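Local structure of aspartate-semialdehyde dehydrogenase (Cryptococcus neoformans var. neoformans JEC21, 5CEF) at residues L122-V127 / S136-Q141; N155-T160 / E213-W218. The protein catalyses the NADPH-dependent reductive dephosphorylation of 4-phospho-L-aspartate to L-aspartate semialdehyde, the second step in making the aspartate family of amino acids. One frame throughout, in Å; residues are numbered along the deposited sequence.

Contact 1 (L122-V127 / S136-Q141); sequences LCPLIV and SIIPYQ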
loop_
_atom_site.group_PDB
_atom_site.type_symbol
_atom_site.label_atom_id
_atom_site.label_comp_id
_atom_site.label_asym_id
_atom_site.label_seq_id
_atom_site.Cartn_x
_atom_site.Cartn_y
_atom_site.Cartn_z
ATOM N N LEU A 122 17.593 36.813 15.751
ATOM C CA LEU A 122 18.670 37.287 14.859
ATOM C C LEU A 122 18.982 36.329 13.697
ATOM O O LEU A 122 19.807 36.645 12.829
ATOM C CB LEU A 122 19.960 37.480 15.656
ATOM C CG LEU A 122 19.879 38.359 16.909
ATOM C CD1 LEU A 122 21.098 38.180 17.784
ATOM C CD2 LEU A 122 19.695 39.819 16.500
ATOM N N CYS A 123 18.320 35.179 13.676
ATOM C CA CYS A 123 18.640 34.157 12.719
ATOM C C CYS A 123 17.523 34.027 11.694
ATOM O O CYS A 123 16.404 33.682 12.046
ATOM C CB CYS A 123 18.830 32.823 13.436
ATOM S SG CYS A 123 20.193 32.811 14.621
ATOM N N PRO A 124 17.827 34.278 10.421
ATOM C CA PRO A 124 16.824 34.108 9.379
ATOM C C PRO A 124 16.397 32.664 9.213
ATOM O O PRO A 124 17.201 31.753 9.405
ATOM C CB PRO A 124 17.540 34.558 8.105
ATOM C CG PRO A 124 18.781 35.237 8.543
ATOM C CD PRO A 124 19.143 34.625 9.851
ATOM N N LEU A 125 15.123 32.480 8.903
ATOM C CA LEU A 125 14.544 31.195 8.592
ATOM C C LEU A 125 14.069 31.287 7.154
ATOM O O LEU A 125 13.040 31.901 6.864
ATOM C CB LEU A 125 13.366 30.933 9.504
ATOM C CG LEU A 125 12.435 29.779 9.118
ATOM C CD1 LEU A 125 13.207 28.469 9.036
ATOM C CD2 LEU A 125 11.324 29.661 10.134
ATOM N N ILE A 126 14.853 30.740 6.237
ATOM C CA ILE A 126 14.693 31.040 4.835
ATOM C C ILE A 126 14.222 29.849 4.017
ATOM O O ILE A 126 14.805 28.778 4.054
ATOM C CB ILE A 126 15.993 31.595 4.261
ATOM C CG1 ILE A 126 16.292 32.949 4.907
ATOM C CG2 ILE A 126 15.870 31.757 2.753
ATOM C CD1 ILE A 126 17.673 33.521 4.616
ATOM N N VAL A 127 13.129 30.051 3.315
ATOM C CA VAL A 127 12.731 29.227 2.185
ATOM C C VAL A 127 13.295 29.919 0.973
ATOM O O VAL A 127 12.888 31.030 0.650
ATOM C CB VAL A 127 11.199 29.164 2.047
ATOM C CG1 VAL A 127 10.778 28.468 0.754
ATOM C CG2 VAL A 127 10.644 28.463 3.271
ATOM N N SER A 136 19.379 40.223 4.896
ATOM C CA SER A 136 19.696 41.593 5.299
ATOM C C SER A 136 19.960 41.782 6.796
ATOM O O SER A 136 20.618 42.747 7.177
ATOM C CB SER A 136 18.584 42.545 4.878
ATOM O OG SER A 136 17.482 42.410 5.738
ATOM N N ILE A 137 19.494 40.853 7.636
ATOM C CA ILE A 137 19.733 40.920 9.082
ATOM C C ILE A 137 21.080 40.350 9.518
ATOM O O ILE A 137 21.423 40.421 10.698
ATOM C CB ILE A 137 18.594 40.214 9.869
ATOM C CG1 ILE A 137 18.466 40.759 11.281
ATOM C CG2 ILE A 137 18.798 38.716 9.927
ATOM C CD1 ILE A 137 17.328 40.157 12.078
ATOM N N ILE A 138 21.840 39.759 8.606
ATOM C CA ILE A 138 23.066 39.040 9.006
ATOM C C ILE A 138 24.156 39.941 9.621
ATOM O O ILE A 138 24.761 39.568 10.631
ATOM C CB ILE A 138 23.637 38.212 7.826
ATOM C CG1 ILE A 138 22.678 37.078 7.451
ATOM C CG2 ILE A 138 24.976 37.606 8.190
ATOM C CD1 ILE A 138 22.405 36.102 8.576
ATOM N N PRO A 139 24.409 41.130 9.034
ATOM C CA PRO A 139 25.406 42.030 9.648
ATOM C C PRO A 139 25.078 42.333 11.103
ATOM O O PRO A 139 25.956 42.289 11.955
ATOM C CB PRO A 139 25.323 43.286 8.774
ATOM C CG PRO A 139 24.983 42.735 7.430
ATOM C CD PRO A 139 23.984 41.623 7.709
ATOM N N TYR A 140 23.801 42.570 11.389
ATOM C CA TYR A 140 23.361 42.792 12.762
ATOM C C TYR A 140 23.564 41.563 13.660
ATOM O O TYR A 140 23.901 41.700 14.846
ATOM C CB TYR A 140 21.895 43.268 12.795
ATOM C CG TYR A 140 21.453 43.678 14.173
ATOM C CD1 TYR A 140 22.027 44.784 14.808
ATOM C CD2 TYR A 140 20.504 42.945 14.876
ATOM C CE1 TYR A 140 21.642 45.173 16.082
ATOM C CE2 TYR A 140 20.119 43.323 16.161
ATOM C CZ TYR A 140 20.686 44.445 16.745
ATOM O OH TYR A 140 20.335 44.805 18.004
ATOM N N GLN A 141 23.363 40.367 13.114
ATOM C CA GLN A 141 23.566 39.133 13.898
ATOM C C GLN A 141 25.023 39.030 14.285
ATOM O O GLN A 141 25.348 38.724 15.432
ATOM C CB GLN A 141 23.110 37.847 13.149
ATOM C CG GLN A 141 23.336 36.570 13.961
ATOM C CD GLN A 141 23.146 35.235 13.203
ATOM O OE1 GLN A 141 23.806 34.231 13.524
ATOM N NE2 GLN A 141 22.210 35.195 12.278
#

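Contact 2 (N155-T160 / E213-W218); sequences NANCST and EDKIEW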
loop_
_atom_site.group_PDB
_atom_site.type_symbol
_atom_site.label_atom_id
_atom_site.label_comp_id
_atom_site.label_asym_id
_atom_site.label_seq_id
_atom_site.Cartn_x
_atom_site.Cartn_y
_atom_site.Cartn_z
ATOM N N ASN A 155 17.171 26.614 7.488
ATOM C CA ASN A 155 16.386 26.209 6.365
ATOM C C ASN A 155 15.058 25.701 6.898
ATOM O O ASN A 155 15.051 25.076 7.947
ATOM C CB ASN A 155 17.168 25.078 5.720
ATOM C CG ASN A 155 16.515 24.565 4.479
ATOM O OD1 ASN A 155 16.022 25.338 3.665
ATOM N ND2 ASN A 155 16.433 23.247 4.366
ATOM N N ALA A 156 13.934 26.001 6.255
ATOM C CA ALA A 156 12.663 25.426 6.710
ATOM C C ALA A 156 12.448 23.999 6.141
ATOM O O ALA A 156 13.058 23.612 5.137
ATOM C CB ALA A 156 11.503 26.299 6.305
ATOM N N ASN A 157 11.588 23.221 6.777
ATOM C CA ASN A 157 11.324 21.849 6.309
ATOM C C ASN A 157 10.454 21.779 5.039
ATOM O O ASN A 157 9.974 22.822 4.537
ATOM C CB ASN A 157 10.694 21.028 7.435
ATOM C CG ASN A 157 9.243 21.447 7.765
ATOM O OD1 ASN A 157 8.579 22.210 7.041
ATOM N ND2 ASN A 157 8.758 20.952 8.897
ATOM N N CYS A 158 10.199 20.564 4.549
ATOM C CA CYS A 158 9.525 20.385 3.266
ATOM C C CYS A 158 8.033 20.724 3.297
ATOM O O CYS A 158 7.515 21.353 2.374
ATOM C CB CYS A 158 9.767 18.963 2.679
ATOM S SG CYS A 158 11.471 18.400 2.734
ATOM N N SER A 159 7.320 20.365 4.347
ATOM C CA SER A 159 5.871 20.596 4.340
ATOM C C SER A 159 5.556 22.101 4.473
ATOM O O SER A 159 4.649 22.626 3.812
ATOM C CB SER A 159 5.166 19.813 5.452
ATOM O OG SER A 159 5.573 20.281 6.732
ATOM N N THR A 160 6.310 22.780 5.323
ATOM C CA THR A 160 6.241 24.240 5.404
ATOM C C THR A 160 6.535 24.862 4.039
ATOM O O THR A 160 5.824 25.751 3.581
ATOM C CB THR A 160 7.242 24.828 6.438
ATOM O OG1 THR A 160 6.918 24.386 7.759
ATOM C CG2 THR A 160 7.181 26.348 6.441
ATOM N N GLU A 213 2.483 20.842 12.929
ATOM C CA GLU A 213 1.486 21.877 12.868
ATOM C C GLU A 213 2.044 23.165 13.455
ATOM O O GLU A 213 1.864 24.256 12.905
ATOM C CB GLU A 213 0.234 21.443 13.614
ATOM C CG GLU A 213 -0.452 20.335 12.865
ATOM C CD GLU A 213 -1.427 19.525 13.701
ATOM O OE1 GLU A 213 -1.889 19.993 14.759
ATOM O OE2 GLU A 213 -1.779 18.416 13.218
ATOM N N ASP A 214 2.676 23.035 14.603
ATOM C CA ASP A 214 3.136 24.176 15.314
ATOM C C ASP A 214 4.177 24.928 14.486
ATOM O O ASP A 214 4.168 26.164 14.432
ATOM C CB ASP A 214 3.684 23.735 16.660
ATOM C CG ASP A 214 4.159 24.899 17.458
ATOM O OD1 ASP A 214 3.367 25.850 17.659
ATOM O OD2 ASP A 214 5.344 24.911 17.819
ATOM N N LYS A 215 5.032 24.186 13.803
ATOM C CA LYS A 215 5.987 24.798 12.899
ATOM C C LYS A 215 5.302 25.570 11.778
ATOM O O LYS A 215 5.573 26.730 11.606
ATOM C CB LYS A 215 6.865 23.748 12.247
ATOM C CG LYS A 215 7.931 23.155 13.149
ATOM C CD LYS A 215 8.827 22.221 12.347
ATOM C CE LYS A 215 9.900 21.570 13.200
ATOM N NZ LYS A 215 9.405 20.379 13.927
ATOM N N ILE A 216 4.382 24.942 11.055
ATOM C CA ILE A 216 3.667 25.628 10.011
ATOM C C ILE A 216 2.981 26.887 10.517
ATOM O O ILE A 216 3.019 27.906 9.859
ATOM C CB ILE A 216 2.629 24.711 9.282
ATOM C CG1 ILE A 216 3.345 23.643 8.445
ATOM C CG2 ILE A 216 1.762 25.501 8.311
ATOM C CD1 ILE A 216 2.467 22.471 8.019
ATOM N N GLU A 217 2.365 26.806 11.677
ATOM C CA GLU A 217 1.556 27.915 12.228
ATOM C C GLU A 217 2.382 29.104 12.651
ATOM O O GLU A 217 2.013 30.241 12.410
ATOM C CB GLU A 217 0.683 27.420 13.397
ATOM C CG GLU A 217 -0.465 26.534 12.911
ATOM C CD GLU A 217 -1.294 25.877 14.001
ATOM O OE1 GLU A 217 -1.007 26.123 15.182
ATOM O OE2 GLU A 217 -2.242 25.159 13.666
ATOM N N TRP A 218 3.547 28.854 13.202
ATOM C CA TRP A 218 4.393 29.936 13.643
ATOM C C TRP A 218 5.252 30.426 12.493
ATOM O O TRP A 218 5.384 31.640 12.252
ATOM C CB TRP A 218 5.283 29.455 14.795
ATOM C CG TRP A 218 5.884 30.597 15.491
ATOM C CD1 TRP A 218 5.339 31.309 16.511
ATOM C CD2 TRP A 218 7.131 31.230 15.169
ATOM N NE1 TRP A 218 6.199 32.313 16.885
ATOM C CE2 TRP A 218 7.296 32.301 16.063
ATOM C CE3 TRP A 218 8.129 30.974 14.233
ATOM C CZ2 TRP A 218 8.429 33.105 16.059
ATOM C CZ3 TRP A 218 9.233 31.781 14.215
ATOM C CH2 TRP A 218 9.384 32.831 15.127
#

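Contact 1 (L122-V127 / S136-Q141)
Q141 reaches from the helix 138-145 to the backbone of L122, while P124 fits the notch between I137 and I138. The glutamine chain is extended, with CG anti to the backbone N (chi1 179°) and CD anti to CA (chi2 -170°), and its aliphatic part runs past the leucine: CG of Q141 lies 3.9 Å from CB of L122. At its end NE2 of Q141 meets O of L122 at 2.9 Å, but the bent N-H...O angle of 127° makes this a weak hydrogen bond. The other end of the amide, OE1, accepts from the backbone N of I152 and from R104; these two donors mainly hold the amide, and the weak bond from NE2 adds to this. SG of C123 lies over a face of this carboxamide, 3.9 Å from NE2 of Q141.

P124 is the main bump. Its CG fits into the notch between two isoleucine methyls, 3.7 Å from CG2 of I137 and 3.7 Å from CD1 of I138. The proline crosses I138 at about a right angle, and its CD rests on I138 only. CG2 of I137 also rests against O of L122, 3.7 Å away. Farther out, the methyl CD2 of L122 packs obliquely on the Y140 ring, 3.5 Å from CE2 of Y140.

The contact joins the residues leading into strand 125-126, outermost in the chain's parallel Rossmann-type sheet, to the helix 138-145 that follows it in a beta-alpha-beta unit. Strand 151-155 completes the unit: its T154 bonds to the backbone of P124 and I126, and its Y151 touches both I138 and Q141. Elsewhere along 122-127, L125 and V127 pack on helix 212-224, and V127 also meets helix 158-174.

Contact 2 (N155-T160 / E213-W218)
T160 and I216 pass each other in opposite directions where the first turn of helix 158-174 meets helix 212-224. The touching atoms are OG1 of T160 and CG1 of I216, 3.7 Å apart, a hydroxyl against a methylene. OG1 of T160 stands beside the backbone N (chi1 -64°), and from there it also bonds to OD1 of N157 at 2.8 Å.

N157 is the N-cap of helix 158-174. Its CG stands between the backbone N and the carbonyl carbon (chi1 70°), which brings the carboxamide to the helix's first turn. Its OD1 accepts from N of T160 at 2.9 Å, and the two donors come from opposite faces of the carboxamide plane. The carbonyl oxygen is thus gripped twice, which holds the carboxamide and directs ND2 toward the other helix. There ND2 of N157 lies 3.7 Å from CD of K215. The lysine, extended through chi2 and chi3, runs past the asparagine and touches it with its aliphatic middle; a bend at chi4 (83°) only turns NZ. Beside this pair, CD1 of I216 reaches to 4.0 Å from OG of S159, whose hydroxyl is hydrogen-bonded to E212.

The interface is small, 170 Å², and no hydrogen bond spans it. It nevertheless flanks the active site: C158, predicted to form the acyl-thioester intermediate, opens the capped helix, and the S159 side chain lies about 4 Å from that of H257, the predicted proton acceptor.

Helix 212-224 here lies between helix 158-174 and strand 243-250, where I216 touches C248 and E213 touches T247. At the subunit boundary, E213 forms salt bridges with R327 and R329 of the second subunit, and E217 with K337 of the same neighbour.

In the fold
From the N terminus, the chain first builds the earlier strands of the parallel sheet and then reaches contact 1, where 122-127 and 136-141 close a short loop of eight residues. Strand 151-155 follows and leads directly into contact 2, whose loop of 52 residues between T160 and E213 takes in the rest of helix 158-174 and strand 177-186 of the mixed sheet. The two contacts are in series, neither enclosing nor crossing the other. Contact 1 is local to the nucleotide-binding domain, whereas contact 2 ties the first turn of helix 158-174, which holds the predicted nucleophile C158, to helix 212-224. They touch directly where V127 and L125 pack on A156, their centres about 18 Å apart.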